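Local coordinates for protein 4-aminobutyrate transaminase (Acinetobacter baumannii, PDB 6WOP) that probably catalyses the pyridoxal-phosphate-dependent transfer of the amino group of 4-aminobutyrate to 2-oxoglutarate, as a class-III aminotransferase, at residues 121-126 with 262-267; 174-179 with 347-352; 245-250 with 314-319. All coordinates share one frame; numbering follows the deposited sequence. Where two conformers were deposited one is given.

Interaction 1: residues 121-126 with 262-267; sequences KIARCY and ADLITM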
loop_
_atom_site.group_PDB
_atom_site.type_symbol
_atom_site.label_atom_id
_atom_site.label_comp_id
_atom_site.label_asym_id
_atom_site.label_seq_id
_atom_site.Cartn_x
_atom_site.Cartn_y
_atom_site.Cartn_z
ATOM N N LYS A 121 -8.710 13.526 2.686
ATOM C CA LYS A 121 -9.931 12.853 2.259
ATOM C C LYS A 121 -10.725 13.697 1.265
ATOM O O LYS A 121 -11.221 13.195 0.239
ATOM C CB LYS A 121 -10.795 12.524 3.476
ATOM C CG LYS A 121 -10.105 11.494 4.362
ATOM C CD LYS A 121 -10.768 11.179 5.727
ATOM C CE LYS A 121 -12.278 11.081 5.758
ATOM N NZ LYS A 121 -12.653 10.930 7.236
ATOM N N ILE A 122 -10.916 14.973 1.588
ATOM C CA ILE A 122 -11.675 15.881 0.718
ATOM C C ILE A 122 -10.974 16.039 -0.637
ATOM O O ILE A 122 -11.600 15.977 -1.711
ATOM C CB ILE A 122 -11.809 17.222 1.465
ATOM C CG1 ILE A 122 -12.802 17.089 2.643
ATOM C CG2 ILE A 122 -12.211 18.430 0.500
ATOM C CD1 ILE A 122 -12.628 18.336 3.589
ATOM N N ALA A 123 -9.671 16.245 -0.612
ATOM C CA ALA A 123 -8.922 16.403 -1.865
ATOM C C ALA A 123 -8.961 15.136 -2.706
ATOM O O ALA A 123 -9.088 15.206 -3.934
ATOM C CB ALA A 123 -7.474 16.758 -1.558
ATOM N N ARG A 124 -8.798 13.977 -2.073
ATOM C CA ARG A 124 -8.891 12.725 -2.815
ATOM C C ARG A 124 -10.264 12.608 -3.441
ATOM O O ARG A 124 -10.389 12.248 -4.604
ATOM C CB ARG A 124 -8.663 11.534 -1.915
ATOM C CG ARG A 124 -7.188 11.214 -1.606
ATOM C CD ARG A 124 -7.112 9.743 -1.251
ATOM N NE ARG A 124 -5.771 9.200 -0.962
ATOM C CZ ARG A 124 -5.606 7.906 -0.648
ATOM N NH1 ARG A 124 -6.670 7.107 -0.611
ATOM N NH2 ARG A 124 -4.404 7.417 -0.367
ATOM N N CYS A 125 -11.307 12.937 -2.691
ATOM C CA CYS A 125 -12.667 12.816 -3.187
ATOM C C CYS A 125 -12.868 13.759 -4.377
ATOM O O CYS A 125 -13.381 13.352 -5.416
ATOM C CB CYS A 125 -13.679 13.098 -2.042
ATOM S SG CYS A 125 -15.392 13.262 -2.680
ATOM N N TYR A 126 -12.493 15.031 -4.189
ATOM C CA TYR A 126 -12.742 16.049 -5.225
ATOM C C TYR A 126 -12.002 15.730 -6.522
ATOM O O TYR A 126 -12.553 15.892 -7.625
ATOM C CB TYR A 126 -12.321 17.443 -4.709
ATOM C CG TYR A 126 -12.564 18.530 -5.756
ATOM C CD1 TYR A 126 -13.854 19.022 -5.976
ATOM C CD2 TYR A 126 -11.516 19.043 -6.517
ATOM C CE1 TYR A 126 -14.083 20.019 -6.916
ATOM C CE2 TYR A 126 -11.745 20.018 -7.466
ATOM C CZ TYR A 126 -13.021 20.501 -7.650
ATOM O OH TYR A 126 -13.251 21.474 -8.587
ATOM N N ALA A 262 -4.472 29.059 -1.258
ATOM C CA ALA A 262 -4.647 27.612 -1.163
ATOM C C ALA A 262 -6.110 27.242 -1.389
ATOM O O ALA A 262 -7.018 28.061 -1.177
ATOM C CB ALA A 262 -4.233 27.144 0.237
ATOM N N ASP A 263 -6.346 25.994 -1.822
ATOM C CA ASP A 263 -7.701 25.529 -2.022
ATOM C C ASP A 263 -8.341 25.101 -0.715
ATOM O O ASP A 263 -9.571 25.157 -0.590
ATOM C CB ASP A 263 -7.703 24.310 -2.967
ATOM C CG ASP A 263 -7.161 24.653 -4.331
ATOM O OD1 ASP A 263 -7.940 25.245 -5.105
ATOM O OD2 ASP A 263 -5.967 24.332 -4.624
ATOM N N LEU A 264 -7.522 24.569 0.205
ATOM C CA LEU A 264 -7.914 24.070 1.522
ATOM C C LEU A 264 -6.936 24.575 2.580
ATOM O O LEU A 264 -5.719 24.645 2.336
ATOM C CB LEU A 264 -7.923 22.526 1.560
ATOM C CG LEU A 264 -8.873 21.877 0.573
ATOM C CD1 LEU A 264 -8.575 20.392 0.302
ATOM C CD2 LEU A 264 -10.319 21.959 1.202
ATOM N N ILE A 265 -7.446 24.905 3.776
ATOM C CA ILE A 265 -6.582 25.322 4.880
ATOM C C ILE A 265 -6.953 24.523 6.116
ATOM O O ILE A 265 -8.141 24.422 6.452
ATOM C CB ILE A 265 -6.698 26.830 5.155
ATOM C CG1 ILE A 265 -6.278 27.627 3.929
ATOM C CG2 ILE A 265 -5.845 27.203 6.352
ATOM C CD1 ILE A 265 -6.544 29.140 4.047
ATOM N N THR A 266 -5.948 24.002 6.839
ATOM C CA THR A 266 -6.284 23.289 8.059
ATOM C C THR A 266 -5.981 24.168 9.268
ATOM O O THR A 266 -5.067 25.001 9.229
ATOM C CB THR A 266 -5.494 21.977 8.172
ATOM O OG1 THR A 266 -4.088 22.238 8.105
ATOM C CG2 THR A 266 -5.867 21.033 7.031
ATOM N N MET A 267 -6.710 23.927 10.361
ATOM C CA MET A 267 -6.606 24.733 11.585
ATOM C C MET A 267 -6.723 23.829 12.786
ATOM O O MET A 267 -7.496 22.871 12.777
ATOM C CB MET A 267 -7.768 25.759 11.703
ATOM C CG MET A 267 -7.928 26.641 10.486
ATOM S SD MET A 267 -9.542 27.441 10.497
ATOM C CE MET A 267 -10.652 26.131 9.903
#
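Leu-264 reaches out from its strand to meet Ile-122 and Ala-123 on the helical segment 121-126, and these three residues make the whole contact. From CA the leucine points toward the helix, but its CB is still too far back to touch anything there. The next atom, CG, lies anti to the carbonyl carbon (chi1 -60°), and the branch it forms splits into two methyls that share one partner; CD1 alone also reaches Ala-123. CD1 comes to 4.2 Å from the alanine CB and lies 4.1 Å from CG2 of Ile-122. CD2 lies at the same 4.1 Å from CG2 of Ile-122, so the isoleucine methyl rests against the leucine fork rather than against one prong. It is the short branch of the isoleucine that does this work: CG2 stands anti to the backbone N and is directed at the strand.

The residue types suit the places. The forked leucine spans the gap where the nearest CA atoms, those of Ala-123 and Leu-264, are 8.4 Å apart, while the small alanine lets the fork settle near the helix. No polar group joins the segments, and all three residues are buried. Val-286 and Met-287 of helix 284-287 touch both Ile-122 and Leu-264, and Val-238 of the neighbouring strand also touches the leucine. From the same helix as Ile-122, Arg-124 bonds to carbonyl oxygens of Phe-160 and Val-162 of the second subunit. Strand 264-267 lies in the seven-stranded mixed sheet between 236-240, parallel to it, and 278-283, antiparallel to it. A helix laid by aliphatic contacts on a face of this sheet is the alpha/beta packing of the large domain in fold-type I pyridoxal-phosphate enzymes.

Interaction 2: residues 174-179 with 347-352; sequences VPAKGI and VTDIRA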
loop_
_atom_site.group_PDB
_atom_site.type_symbol
_atom_site.label_atom_id
_atom_site.label_comp_id
_atom_site.label_asym_id
_atom_site.label_seq_id
_atom_site.Cartn_x
_atom_site.Cartn_y
_atom_site.Cartn_z
ATOM N N VAL A 174 14.628 26.452 1.600
ATOM C CA VAL A 174 15.339 27.053 2.736
ATOM C C VAL A 174 16.596 27.688 2.151
ATOM O O VAL A 174 17.676 27.085 2.176
ATOM C CB VAL A 174 15.646 26.037 3.856
ATOM C CG1 VAL A 174 16.260 26.723 5.030
ATOM C CG2 VAL A 174 14.354 25.344 4.349
ATOM N N PRO A 175 16.498 28.887 1.571
ATOM C CA PRO A 175 17.644 29.428 0.845
ATOM C C PRO A 175 18.847 29.621 1.747
ATOM O O PRO A 175 19.959 29.416 1.269
ATOM C CB PRO A 175 17.117 30.770 0.295
ATOM C CG PRO A 175 15.643 30.562 0.164
ATOM C CD PRO A 175 15.276 29.681 1.354
ATOM N N ALA A 176 18.662 29.975 3.042
ATOM C CA ALA A 176 19.795 30.049 3.976
ATOM C C ALA A 176 20.548 28.729 4.105
ATOM O O ALA A 176 21.706 28.715 4.524
ATOM C CB ALA A 176 19.334 30.463 5.376
ATOM N N LYS A 177 19.919 27.619 3.775
ATOM C CA LYS A 177 20.569 26.328 3.879
ATOM C C LYS A 177 20.889 25.797 2.506
ATOM O O LYS A 177 21.116 24.603 2.355
ATOM C CB LYS A 177 19.703 25.318 4.639
ATOM C CG LYS A 177 19.427 25.667 6.093
ATOM C CD LYS A 177 19.881 24.579 7.046
ATOM C CE LYS A 177 18.837 24.280 8.108
ATOM N NZ LYS A 177 18.422 25.528 8.924
ATOM N N GLY A 178 20.890 26.663 1.505
ATOM C CA GLY A 178 21.295 26.237 0.188
ATOM C C GLY A 178 20.288 25.358 -0.513
ATOM O O GLY A 178 20.672 24.555 -1.366
ATOM N N ILE A 179 19.008 25.453 -0.159
ATOM C CA ILE A 179 17.955 24.832 -0.946
ATOM C C ILE A 179 17.122 25.966 -1.542
ATOM O O ILE A 179 16.227 26.514 -0.898
ATOM C CB ILE A 179 17.108 23.866 -0.122
ATOM C CG1 ILE A 179 18.007 22.764 0.454
ATOM C CG2 ILE A 179 15.965 23.269 -0.949
ATOM C CD1 ILE A 179 17.427 22.047 1.650
ATOM N N VAL A 347 25.205 31.257 17.255
ATOM C CA VAL A 347 23.983 31.496 16.488
ATOM C C VAL A 347 24.275 31.349 15.001
ATOM O O VAL A 347 25.209 31.971 14.492
ATOM C CB VAL A 347 23.398 32.879 16.803
ATOM C CG1 VAL A 347 22.258 33.187 15.852
ATOM C CG2 VAL A 347 22.842 32.908 18.243
ATOM N N THR A 348 23.483 30.518 14.292
ATOM C CA THR A 348 23.664 30.345 12.848
ATOM C C THR A 348 22.541 30.934 12.007
ATOM O O THR A 348 22.761 31.196 10.816
ATOM C CB THR A 348 23.778 28.868 12.446
ATOM O OG1 THR A 348 22.578 28.166 12.823
ATOM C CG2 THR A 348 24.983 28.196 13.034
ATOM N N ASP A 349 21.354 31.133 12.578
ATOM C CA ASP A 349 20.228 31.657 11.819
ATOM C C ASP A 349 19.239 32.227 12.813
ATOM O O ASP A 349 19.142 31.754 13.946
ATOM C CB ASP A 349 19.511 30.582 10.980
ATOM C CG ASP A 349 18.750 31.175 9.754
ATOM O OD1 ASP A 349 18.813 32.435 9.583
ATOM O OD2 ASP A 349 18.136 30.380 8.949
ATOM N N ILE A 350 18.492 33.226 12.361
ATOM C CA ILE A 350 17.321 33.751 13.055
ATOM C C ILE A 350 16.194 33.761 12.033
ATOM O O ILE A 350 16.371 34.291 10.937
ATOM C CB ILE A 350 17.563 35.153 13.617
ATOM C CG1 ILE A 350 18.689 35.113 14.693
ATOM C CG2 ILE A 350 16.246 35.677 14.196
ATOM C CD1 ILE A 350 19.291 36.469 15.158
ATOM N N ARG A 351 15.078 33.097 12.333
ATOM C CA ARG A 351 13.967 33.038 11.391
ATOM C C ARG A 351 12.733 33.620 12.048
ATOM O O ARG A 351 12.532 33.431 13.246
ATOM C CB ARG A 351 13.676 31.606 10.952
ATOM C CG ARG A 351 14.896 31.031 10.204
ATOM C CD ARG A 351 14.643 29.630 9.677
ATOM N NE ARG A 351 14.701 28.566 10.696
ATOM C CZ ARG A 351 15.806 27.933 11.098
ATOM N NH1 ARG A 351 17.013 28.263 10.607
ATOM N NH2 ARG A 351 15.700 26.971 12.011
ATOM N N ALA A 352 11.876 34.276 11.270
ATOM C CA ALA A 352 10.782 35.009 11.923
ATOM C C ALA A 352 9.680 35.324 10.924
ATOM O O ALA A 352 9.948 35.847 9.828
ATOM C CB ALA A 352 11.290 36.306 12.513
HETATM O O HOH W 1 19.252 28.211 8.229
#
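With chi1 at -155°, Asp-349 sets its CG anti to the backbone N and presents OD2 to the loop 174-179, where the CB of Ala-176 lies 3.8 Å from that OD2; Arg-351, bent at chi3 (-77°), folds its guanidinium back to the same oxygen. Both stand on strand 347-353, at one edge, within this chain, of the mixed sheet that also holds 356-361; Asp-349 belongs, with Thr-348, to a classic beta bulge facing Glu-360. The loop has a bulge of its own, of the G1 type: Gly-178 and Ile-179 both face Val-174, whose carbonyl O accepts from the backbone N of Lys-177 and of Ile-179, arriving at opposite faces of its plane. Glycine suits the positive phi of its position there.

The aspartate and arginine, two residues apart on one strand, form a salt bridge, NH1 of Arg-351 to OD2 of Asp-349 at 2.9 Å. The oxygen lies at the edge of the guanidinium and in its plane, whereas the nitrogen meets the carboxylate on its anti side, 33° out of the carboxylate plane. Lys-177, bent at chi2, chi3 and chi4, crosses the arginine at about a right angle and brings NZ to 3.5 Å from NH1 of Arg-351. Both cations gather on Glu-360, whose OE2 forms salt bridges with each; together with Asp-349 it would probably keep all the groups charged. Carbonyl oxygens of Gly-214 and Phe-215 receive further N-H groups of Arg-351, the second weakly. This surface contact thus ties the loop before helix 181-194 to the sheet's edge strand. A water also links the segments: its approach to OD2 of Asp-349 is unusually short and its exact length doubtful, but NZ of Lys-177 donates to the water O at 2.9 Å.

Interaction 3: residues 245-250 with 314-319; sequences GFARTG and DAIEEE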
loop_
_atom_site.group_PDB
_atom_site.type_symbol
_atom_site.label_atom_id
_atom_site.label_comp_id
_atom_site.label_asym_id
_atom_site.label_seq_id
_atom_site.Cartn_x
_atom_site.Cartn_y
_atom_site.Cartn_z
ATOM N N GLY A 245 -1.551 29.280 12.503
ATOM C CA GLY A 245 -2.818 29.997 12.435
ATOM C C GLY A 245 -3.125 30.795 13.689
ATOM O O GLY A 245 -2.375 30.784 14.672
ATOM N N PHE A 246 -4.238 31.537 13.613
ATOM C CA PHE A 246 -4.775 32.321 14.735
ATOM C C PHE A 246 -3.728 33.253 15.344
ATOM O O PHE A 246 -3.453 33.236 16.555
ATOM C CB PHE A 246 -5.426 31.366 15.741
ATOM C CG PHE A 246 -6.584 30.760 15.116
ATOM C CD1 PHE A 246 -7.737 31.486 15.054
ATOM C CD2 PHE A 246 -6.444 29.625 14.353
ATOM C CE1 PHE A 246 -8.815 31.063 14.350
ATOM C CE2 PHE A 246 -7.514 29.173 13.608
ATOM C CZ PHE A 246 -8.715 29.890 13.639
ATOM N N ALA A 247 -3.216 34.121 14.456
ATOM C CA ALA A 247 -2.508 35.385 14.722
ATOM C C ALA A 247 -1.025 35.182 15.022
ATOM O O ALA A 247 -0.304 36.185 15.186
ATOM C CB ALA A 247 -3.149 36.181 15.859
ATOM N N ARG A 248 -0.527 33.950 15.032
ATOM C CA ARG A 248 0.886 33.707 15.371
ATOM C C ARG A 248 1.848 34.525 14.515
ATOM O O ARG A 248 2.859 35.032 15.006
ATOM C CB ARG A 248 1.203 32.215 15.211
ATOM C CG ARG A 248 2.487 31.752 15.862
ATOM C CD ARG A 248 2.293 31.660 17.398
ATOM N NE ARG A 248 3.410 32.272 18.066
ATOM C CZ ARG A 248 3.403 32.561 19.359
ATOM N NH1 ARG A 248 2.315 32.277 20.112
ATOM N NH2 ARG A 248 4.456 33.179 19.894
ATOM N N THR A 249 1.550 34.674 13.231
ATOM C CA THR A 249 2.503 35.268 12.297
ATOM C C THR A 249 2.204 36.729 12.062
ATOM O O THR A 249 2.802 37.330 11.175
ATOM C CB THR A 249 2.490 34.540 10.952
ATOM O OG1 THR A 249 1.215 34.751 10.310
ATOM C CG2 THR A 249 2.775 33.061 11.175
ATOM N N GLY A 250 1.264 37.314 12.806
ATOM C CA GLY A 250 1.068 38.760 12.692
ATOM C C GLY A 250 -0.050 39.113 11.729
ATOM O O GLY A 250 -0.362 40.305 11.549
ATOM N N ASP A 314 -12.803 36.566 18.975
ATOM C CA ASP A 314 -13.143 37.856 19.593
ATOM C C ASP A 314 -11.903 38.504 20.176
ATOM O O ASP A 314 -11.664 39.709 20.021
ATOM C CB ASP A 314 -14.137 37.610 20.738
ATOM C CG ASP A 314 -15.542 37.347 20.268
ATOM O OD1 ASP A 314 -15.792 37.489 19.062
ATOM O OD2 ASP A 314 -16.423 37.033 21.144
ATOM N N ALA A 315 -11.116 37.712 20.906
ATOM C CA ALA A 315 -9.996 38.305 21.639
ATOM C C ALA A 315 -8.927 38.761 20.661
ATOM O O ALA A 315 -8.362 39.853 20.811
ATOM C CB ALA A 315 -9.397 37.294 22.633
ATOM N N ILE A 316 -8.635 37.942 19.642
ATOM C CA ILE A 316 -7.617 38.326 18.664
ATOM C C ILE A 316 -7.948 39.678 18.056
ATOM O O ILE A 316 -7.077 40.547 17.890
ATOM C CB ILE A 316 -7.487 37.231 17.585
ATOM C CG1 ILE A 316 -6.770 35.989 18.178
ATOM C CG2 ILE A 316 -6.786 37.766 16.308
ATOM C CD1 ILE A 316 -6.906 34.740 17.216
ATOM N N GLU A 317 -9.222 39.897 17.725
ATOM C CA GLU A 317 -9.576 41.136 17.032
ATOM C C GLU A 317 -9.805 42.285 18.001
ATOM O O GLU A 317 -9.436 43.433 17.708
ATOM C CB GLU A 317 -10.800 40.889 16.169
ATOM C CG GLU A 317 -10.451 39.758 15.128
ATOM C CD GLU A 317 -11.544 39.489 14.100
ATOM O OE1 GLU A 317 -12.705 39.895 14.355
ATOM O OE2 GLU A 317 -11.251 38.880 13.025
ATOM N N GLU A 318 -10.360 41.981 19.174
ATOM C CA GLU A 318 -10.604 43.025 20.166
ATOM C C GLU A 318 -9.309 43.486 20.814
ATOM O O GLU A 318 -9.172 44.661 21.158
ATOM C CB GLU A 318 -11.588 42.527 21.238
ATOM C CG GLU A 318 -11.733 43.457 22.442
ATOM C CD GLU A 318 -12.340 44.796 22.105
ATOM O OE1 GLU A 318 -12.133 45.757 22.884
ATOM O OE2 GLU A 318 -13.025 44.899 21.065
ATOM N N GLU A 319 -8.360 42.583 21.014
ATOM C CA GLU A 319 -7.110 42.891 21.690
ATOM C C GLU A 319 -5.977 43.131 20.712
ATOM O O GLU A 319 -4.838 43.307 21.141
ATOM C CB GLU A 319 -6.779 41.750 22.673
ATOM C CG GLU A 319 -7.969 41.623 23.657
ATOM C CD GLU A 319 -7.854 40.479 24.680
ATOM O OE1 GLU A 319 -6.756 39.927 24.836
ATOM O OE2 GLU A 319 -8.868 40.202 25.362
#
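Phe-246 and Ala-247, the residues that meet Ile-316, occupy the two middle positions of a type I' turn from Gly-245 to Arg-248, both with positive phi, and a type I turn from Ala-247 to Gly-250 follows at once. The second turn is closed by the backbone bond from Gly-250 N to Ala-247 O, 3.1 Å long. Residues with a CB are uncommon in the left-handed region, and the alanine, with phi of 83°, brings the smallest one; it also allows its CA to stand 7.1 Å from that of Ile-316.

Ile-316, in the last turn of helix 303-318, divides its two branches between the two partners. Its CG2, anti to the backbone N, meets the CB of Ala-247 at 4.0 Å. The longer branch swings beside the backbone N (chi1 -73°) and carries CD1 past the alanine to the phenylalanine, where it lies 3.8 Å from the carbonyl O of Phe-246 and 4.0 Å from its CB. The methyl comes to the edge of the phenyl ring, near the ring plane, and its nearest ring atom, CD1 of Phe-246, is also at 4.0 Å.

In fold-type I pyridoxal-phosphate enzymes the loop after the strand equivalent to 236-240 generally lies near the cofactor, and the same is probable here; the loop is backed by the C-terminal end of a helix. The beta-branched isoleucine fits because its two arms fill neighbouring places along the turn; no hydrogen bond crosses the contact. The carbonyl of Phe-246 has its own partner in Asn-55 ND2, so the methyl touches an acceptor that is already engaged. Beyond the contact, Leu-321 packs on Ile-316, Cys-322 on Ala-247 and Leu-271 on Phe-246.

Overall arrangement
Interactions 1 and 3 are joined directly: Met-267 CB, at the end of strand 264-267, lies 3.9 Å from CE2 of Phe-246, although the centres of the two contacts are 24 Å apart. The loop of interaction 3 follows strand 236-240, the neighbour of 264-267 in the sheet; in relatives the ends of these strands lie near the cofactor, so the junction is probably close to it. Interaction 2 is at the surface, about 18 Å from interaction 1 and about 7 Å from interaction 3, nearest atoms in each case. Interaction 2 includes strand 347-353 itself, and the loop of interaction 3 packs on helix 321-342 and on strand 356-361, the neighbour of 347-353.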